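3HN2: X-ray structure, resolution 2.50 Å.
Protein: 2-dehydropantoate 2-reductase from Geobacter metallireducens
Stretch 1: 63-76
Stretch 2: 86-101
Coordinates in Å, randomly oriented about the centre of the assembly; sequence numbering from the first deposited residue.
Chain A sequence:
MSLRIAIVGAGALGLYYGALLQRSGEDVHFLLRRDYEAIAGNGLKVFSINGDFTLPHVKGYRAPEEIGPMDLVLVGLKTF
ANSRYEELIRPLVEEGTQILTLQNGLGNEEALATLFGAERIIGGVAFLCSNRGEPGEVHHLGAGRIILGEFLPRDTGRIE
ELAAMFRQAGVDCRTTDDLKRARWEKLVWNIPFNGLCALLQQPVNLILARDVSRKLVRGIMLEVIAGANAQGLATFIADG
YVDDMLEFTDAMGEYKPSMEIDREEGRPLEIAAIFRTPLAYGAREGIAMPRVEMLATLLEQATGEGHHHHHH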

# COMPACT_ATOMS: atom_id res chain seq x y z
N ALA A 63 -1.95 -38.33 -6.23
CA ALA A 63 -1.84 -38.51 -7.67
C ALA A 63 -3.04 -37.85 -8.34
O ALA A 63 -4.16 -37.96 -7.83
CB ALA A 63 -1.77 -39.99 -8.03
N PRO A 64 -2.81 -37.15 -9.47
CA PRO A 64 -3.91 -36.54 -10.23
C PRO A 64 -4.89 -37.53 -10.87
O PRO A 64 -6.05 -37.19 -11.09
CB PRO A 64 -3.20 -35.73 -11.32
CG PRO A 64 -1.84 -36.30 -11.41
CD PRO A 64 -1.50 -36.84 -10.06
N GLU A 65 -4.42 -38.76 -11.15
CA GLU A 65 -5.28 -39.80 -11.73
C GLU A 65 -6.32 -40.36 -10.75
O GLU A 65 -7.28 -41.00 -11.16
CB GLU A 65 -4.46 -40.94 -12.36
CG GLU A 65 -3.30 -41.46 -11.51
CD GLU A 65 -1.96 -40.83 -11.87
OE1 GLU A 65 -0.96 -41.58 -11.98
OE2 GLU A 65 -1.90 -39.60 -12.05
N GLU A 66 -6.11 -40.10 -9.46
CA GLU A 66 -7.07 -40.45 -8.42
C GLU A 66 -8.23 -39.46 -8.38
O GLU A 66 -9.37 -39.83 -8.07
CB GLU A 66 -6.38 -40.51 -7.05
CG GLU A 66 -5.18 -41.46 -6.98
CD GLU A 66 -4.41 -41.36 -5.67
OE1 GLU A 66 -3.67 -42.31 -5.35
OE2 GLU A 66 -4.55 -40.34 -4.95
N ILE A 67 -7.93 -38.20 -8.68
CA ILE A 67 -8.93 -37.12 -8.71
C ILE A 67 -9.85 -37.25 -9.92
O ILE A 67 -11.07 -37.18 -9.79
CB ILE A 67 -8.27 -35.72 -8.71
CG1 ILE A 67 -7.18 -35.63 -7.64
CG2 ILE A 67 -9.31 -34.63 -8.53
CD1 ILE A 67 -6.46 -34.29 -7.57
N GLY A 68 -9.26 -37.43 -11.10
CA GLY A 68 -10.02 -37.59 -12.33
C GLY A 68 -10.49 -36.28 -12.92
O GLY A 68 -10.08 -35.21 -12.47
N PRO A 69 -11.37 -36.35 -13.95
CA PRO A 69 -11.91 -35.20 -14.67
C PRO A 69 -12.55 -34.15 -13.77
O PRO A 69 -13.26 -34.49 -12.82
CB PRO A 69 -12.96 -35.82 -15.60
CG PRO A 69 -12.48 -37.21 -15.81
CD PRO A 69 -11.89 -37.62 -14.49
N MET A 70 -12.28 -32.88 -14.06
CA MET A 70 -12.76 -31.74 -13.27
C MET A 70 -13.47 -30.72 -14.16
O MET A 70 -13.47 -30.85 -15.39
CB MET A 70 -11.58 -31.08 -12.55
CG MET A 70 -10.86 -31.95 -11.53
SD MET A 70 -11.50 -31.82 -9.84
CE MET A 70 -12.63 -33.20 -9.78
N ASP A 71 -14.09 -29.71 -13.55
CA ASP A 71 -14.66 -28.59 -14.30
C ASP A 71 -13.63 -27.47 -14.45
O ASP A 71 -13.52 -26.84 -15.50
CB ASP A 71 -15.91 -28.04 -13.60
CG ASP A 71 -17.11 -28.97 -13.73
OD1 ASP A 71 -17.31 -29.56 -14.81
OD2 ASP A 71 -17.86 -29.09 -12.73
N LEU A 72 -12.89 -27.23 -13.37
CA LEU A 72 -11.89 -26.18 -13.32
C LEU A 72 -10.64 -26.68 -12.61
O LEU A 72 -10.74 -27.32 -11.56
CB LEU A 72 -12.45 -24.96 -12.58
CG LEU A 72 -11.51 -23.79 -12.27
CD1 LEU A 72 -11.10 -23.05 -13.53
CD2 LEU A 72 -12.18 -22.83 -11.30
N VAL A 73 -9.47 -26.41 -13.19
CA VAL A 73 -8.23 -26.63 -12.45
C VAL A 73 -7.45 -25.32 -12.25
O VAL A 73 -7.02 -24.68 -13.20
CB VAL A 73 -7.36 -27.80 -13.04
CG1 VAL A 73 -7.39 -27.83 -14.55
CG2 VAL A 73 -5.92 -27.74 -12.51
N LEU A 74 -7.34 -24.92 -10.98
CA LEU A 74 -6.50 -23.80 -10.57
C LEU A 74 -5.06 -24.24 -10.49
O LEU A 74 -4.71 -25.04 -9.62
CB LEU A 74 -6.91 -23.31 -9.19
CG LEU A 74 -7.52 -21.93 -8.99
CD1 LEU A 74 -8.99 -21.97 -9.32
CD2 LEU A 74 -7.31 -21.53 -7.54
N VAL A 75 -4.24 -23.73 -11.40
CA VAL A 75 -2.80 -23.97 -11.35
C VAL A 75 -2.14 -22.87 -10.49
O VAL A 75 -2.21 -21.68 -10.81
CB VAL A 75 -2.19 -24.03 -12.75
CG1 VAL A 75 -0.74 -24.46 -12.68
CG2 VAL A 75 -2.97 -25.00 -13.64
N GLY A 76 -1.53 -23.29 -9.38
CA GLY A 76 -0.78 -22.39 -8.51
C GLY A 76 0.66 -22.84 -8.35
O GLY A 76 1.33 -22.46 -7.38
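Stretch 2, residues 86-101: EELIRPLVEEGTQILT

Stretch 2 enters as the last part of a helix, tightens into a 3-10 segment, crosses a turn and leaves as a strand running parallel to the strand of stretch 1. The two stretches bury 1002 Å² between them.

Glu-86 makes no contact. At Glu-87 and Leu-88 the backbone carries the interface: the ring of Pro-64 packs against two carbonyls, with Pro-64 CG 3.6 Å from Glu-87 O and Pro-64 CB 3.4 Å from Leu-88 O. The CA-to-CB bond of Leu-88 points away from stretch 1. That of Ile-89 does too, yet its m, t side chain comes back at its end, placing Ile-89 CD1 3.9 Å from Val-75 CG2 and Ile-89 CG2 4.2 Å from Val-73 CG1. Ile-89 thus lies against the valines of the strand.

Arg-90, Pro-91 and Leu-92 form the 3-10 segment, with Leu-92 N bonded to Ile-89 O at 2.8 Å. Arg-90 points away, while Pro-91 points toward stretch 1 and sets its CB 3.8 Å from Glu-65 CA; its CG lies 4.1 Å from Pro-64 CB. Leu-92, the residue of stretch 2 most covered by stretch 1, has phi/psi -89/-8 and an m, t side chain. Leu-92 CD2 lies 3.7 Å from Ile-67 CB and 4.1 Å from Met-70 CG, and Leu-92 CD1 lies 4.1 Å from Val-73 CG2. One leucine therefore links the short, weakly bonded helix of stretch 1 to its strand. The backbone adds a hydrogen bond from Met-70 N to Leu-92 O, 3.0 Å.

Val-93 turns away. Glu-94 CB packs 3.8 Å from Pro-69 CB as the chain enters a type II turn from Glu-94 to Thr-97, closed by Thr-97 N to Glu-94 O at 2.9 Å. Gly-96, at phi/psi 116/-15, suits this turn: a CB there would jam against the preceding carbonyl oxygen. Thr-97, chi1 m, brings its hydroxyl back to the turn, where Glu-94 N donates to Thr-97 OG1 at 2.7 Å; Thr-97 OG1 also sits 2.7 Å from Met-70 O.

From Gln-98 the pairing is regular. The strand axes approach to 4.7 Å and cross at -20°, and the register runs Leu-72 with Gln-98, Val-73 with Ile-99, Leu-74 with Leu-100 and Val-75 with Thr-101. Gln-98 N donates to Asp-71 O at 3.0 Å and Gln-98 O accepts from Val-73 N at 3.0 Å; Leu-100 N then donates to Val-73 O at 2.8 Å and Leu-100 O accepts from Val-75 N at 2.7 Å. Alternate residues of stretch 2 thus make the ladder, both bonds of each going to flanking residues of its partner, as parallel pairing requires.

Side chains alternate accordingly. Ile-99 shares a face with the valines, Ile-99 CG1 lying 3.8 Å from Val-73 CG1 and Ile-99 CG2 3.8 Å from Val-75 CG2; Thr-101 joins them. Leu-100 faces the other side, Leu-100 CD2 lying 3.7 Å from Leu-74 CD1 and Leu-100 CB 3.8 Å from Leu-72 CD1.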

# COMPACT_ATOMS: atom_id res chain seq x y z
N GLU A 86 2.21 -31.64 -18.11
CA GLU A 86 1.53 -32.76 -18.77
C GLU A 86 1.12 -33.86 -17.79
O GLU A 86 -0.04 -34.26 -17.78
CB GLU A 86 2.40 -33.32 -19.91
CG GLU A 86 1.76 -34.43 -20.74
CD GLU A 86 2.38 -35.79 -20.47
OE1 GLU A 86 1.68 -36.68 -19.94
OE2 GLU A 86 3.58 -35.98 -20.79
N GLU A 87 2.05 -34.32 -16.95
CA GLU A 87 1.75 -35.39 -15.99
C GLU A 87 0.72 -34.99 -14.93
O GLU A 87 -0.13 -35.80 -14.54
CB GLU A 87 3.02 -35.95 -15.33
CG GLU A 87 3.88 -34.94 -14.57
CD GLU A 87 4.61 -35.55 -13.37
OE1 GLU A 87 5.81 -35.26 -13.20
OE2 GLU A 87 3.98 -36.31 -12.60
N LEU A 88 0.77 -33.73 -14.49
CA LEU A 88 -0.06 -33.25 -13.38
C LEU A 88 -1.48 -32.84 -13.76
O LEU A 88 -2.38 -32.90 -12.93
CB LEU A 88 0.64 -32.10 -12.65
CG LEU A 88 1.92 -32.37 -11.86
CD1 LEU A 88 2.58 -31.06 -11.51
CD2 LEU A 88 1.65 -33.19 -10.61
N ILE A 89 -1.68 -32.40 -15.00
CA ILE A 89 -2.97 -31.83 -15.41
C ILE A 89 -3.79 -32.72 -16.36
O ILE A 89 -5.02 -32.77 -16.23
CB ILE A 89 -2.79 -30.36 -15.93
CG1 ILE A 89 -2.24 -29.47 -14.82
CG2 ILE A 89 -4.12 -29.76 -16.43
CD1 ILE A 89 -1.58 -28.19 -15.30
N ARG A 90 -3.13 -33.45 -17.26
CA ARG A 90 -3.82 -34.36 -18.22
C ARG A 90 -4.92 -35.29 -17.67
O ARG A 90 -5.98 -35.39 -18.29
CB ARG A 90 -2.80 -35.11 -19.12
CG ARG A 90 -3.19 -36.51 -19.61
CD ARG A 90 -4.04 -36.51 -20.87
NE ARG A 90 -3.24 -36.47 -22.10
CZ ARG A 90 -3.01 -35.37 -22.81
NH1 ARG A 90 -2.27 -35.44 -23.91
NH2 ARG A 90 -3.51 -34.20 -22.43
N PRO A 91 -4.69 -35.97 -16.50
CA PRO A 91 -5.80 -36.77 -15.94
C PRO A 91 -7.03 -35.98 -15.48
O PRO A 91 -8.11 -36.56 -15.33
CB PRO A 91 -5.15 -37.46 -14.73
CG PRO A 91 -3.69 -37.41 -14.99
CD PRO A 91 -3.48 -36.11 -15.67
N LEU A 92 -6.87 -34.67 -15.25
CA LEU A 92 -7.96 -33.81 -14.79
C LEU A 92 -8.79 -33.21 -15.93
O LEU A 92 -9.82 -32.59 -15.69
CB LEU A 92 -7.41 -32.68 -13.92
CG LEU A 92 -6.42 -33.04 -12.81
CD1 LEU A 92 -5.62 -31.82 -12.38
CD2 LEU A 92 -7.14 -33.66 -11.63
N VAL A 93 -8.32 -33.40 -17.16
CA VAL A 93 -8.93 -32.74 -18.32
C VAL A 93 -9.94 -33.63 -19.06
O VAL A 93 -9.61 -34.72 -19.53
CB VAL A 93 -7.83 -32.20 -19.29
CG1 VAL A 93 -8.44 -31.67 -20.59
CG2 VAL A 93 -7.02 -31.10 -18.61
N GLU A 94 -11.18 -33.15 -19.11
CA GLU A 94 -12.23 -33.73 -19.94
C GLU A 94 -12.70 -32.61 -20.87
O GLU A 94 -12.35 -31.45 -20.67
CB GLU A 94 -13.37 -34.26 -19.06
CG GLU A 94 -14.47 -35.09 -19.77
CD GLU A 94 -13.91 -36.15 -20.71
OE1 GLU A 94 -13.23 -37.08 -20.24
OE2 GLU A 94 -14.18 -36.06 -21.93
N GLU A 95 -13.47 -32.97 -21.91
CA GLU A 95 -14.08 -31.99 -22.80
C GLU A 95 -14.98 -31.03 -22.01
O GLU A 95 -16.04 -31.43 -21.52
CB GLU A 95 -14.88 -32.70 -23.90
CG GLU A 95 -15.56 -31.77 -24.90
CD GLU A 95 -16.70 -32.44 -25.65
OE1 GLU A 95 -17.27 -33.42 -25.11
OE2 GLU A 95 -17.04 -31.98 -26.76
N GLY A 96 -14.53 -29.79 -21.86
CA GLY A 96 -15.26 -28.79 -21.09
C GLY A 96 -14.53 -28.30 -19.85
O GLY A 96 -14.91 -27.29 -19.26
N THR A 97 -13.48 -29.03 -19.44
CA THR A 97 -12.61 -28.61 -18.35
C THR A 97 -11.89 -27.34 -18.78
O THR A 97 -11.45 -27.23 -19.93
CB THR A 97 -11.54 -29.68 -18.00
OG1 THR A 97 -12.18 -30.95 -17.80
CG2 THR A 97 -10.75 -29.31 -16.74
N GLN A 98 -11.82 -26.37 -17.87
CA GLN A 98 -11.08 -25.15 -18.13
C GLN A 98 -9.96 -24.93 -17.11
O GLN A 98 -10.10 -25.28 -15.94
CB GLN A 98 -12.02 -23.95 -18.23
CG GLN A 98 -13.23 -24.00 -17.33
CD GLN A 98 -14.37 -23.14 -17.84
OE1 GLN A 98 -14.15 -22.05 -18.36
NE2 GLN A 98 -15.59 -23.64 -17.69
N ILE A 99 -8.85 -24.37 -17.59
CA ILE A 99 -7.63 -24.30 -16.80
C ILE A 99 -7.30 -22.85 -16.42
O ILE A 99 -7.15 -21.99 -17.29
CB ILE A 99 -6.45 -24.97 -17.55
CG1 ILE A 99 -6.86 -26.38 -18.02
CG2 ILE A 99 -5.22 -25.05 -16.67
CD1 ILE A 99 -6.04 -26.94 -19.16
N LEU A 100 -7.22 -22.59 -15.12
CA LEU A 100 -6.98 -21.25 -14.61
C LEU A 100 -5.57 -21.14 -14.03
O LEU A 100 -5.25 -21.80 -13.04
CB LEU A 100 -8.03 -20.87 -13.56
CG LEU A 100 -7.98 -19.57 -12.75
CD1 LEU A 100 -7.74 -18.36 -13.61
CD2 LEU A 100 -9.29 -19.40 -12.00
N THR A 101 -4.75 -20.31 -14.66
CA THR A 101 -3.38 -20.11 -14.20
C THR A 101 -3.25 -18.82 -13.35
O THR A 101 -3.71 -17.74 -13.75
CB THR A 101 -2.38 -20.21 -15.37
OG1 THR A 101 -1.08 -20.55 -14.88
CG2 THR A 101 -2.31 -18.94 -16.19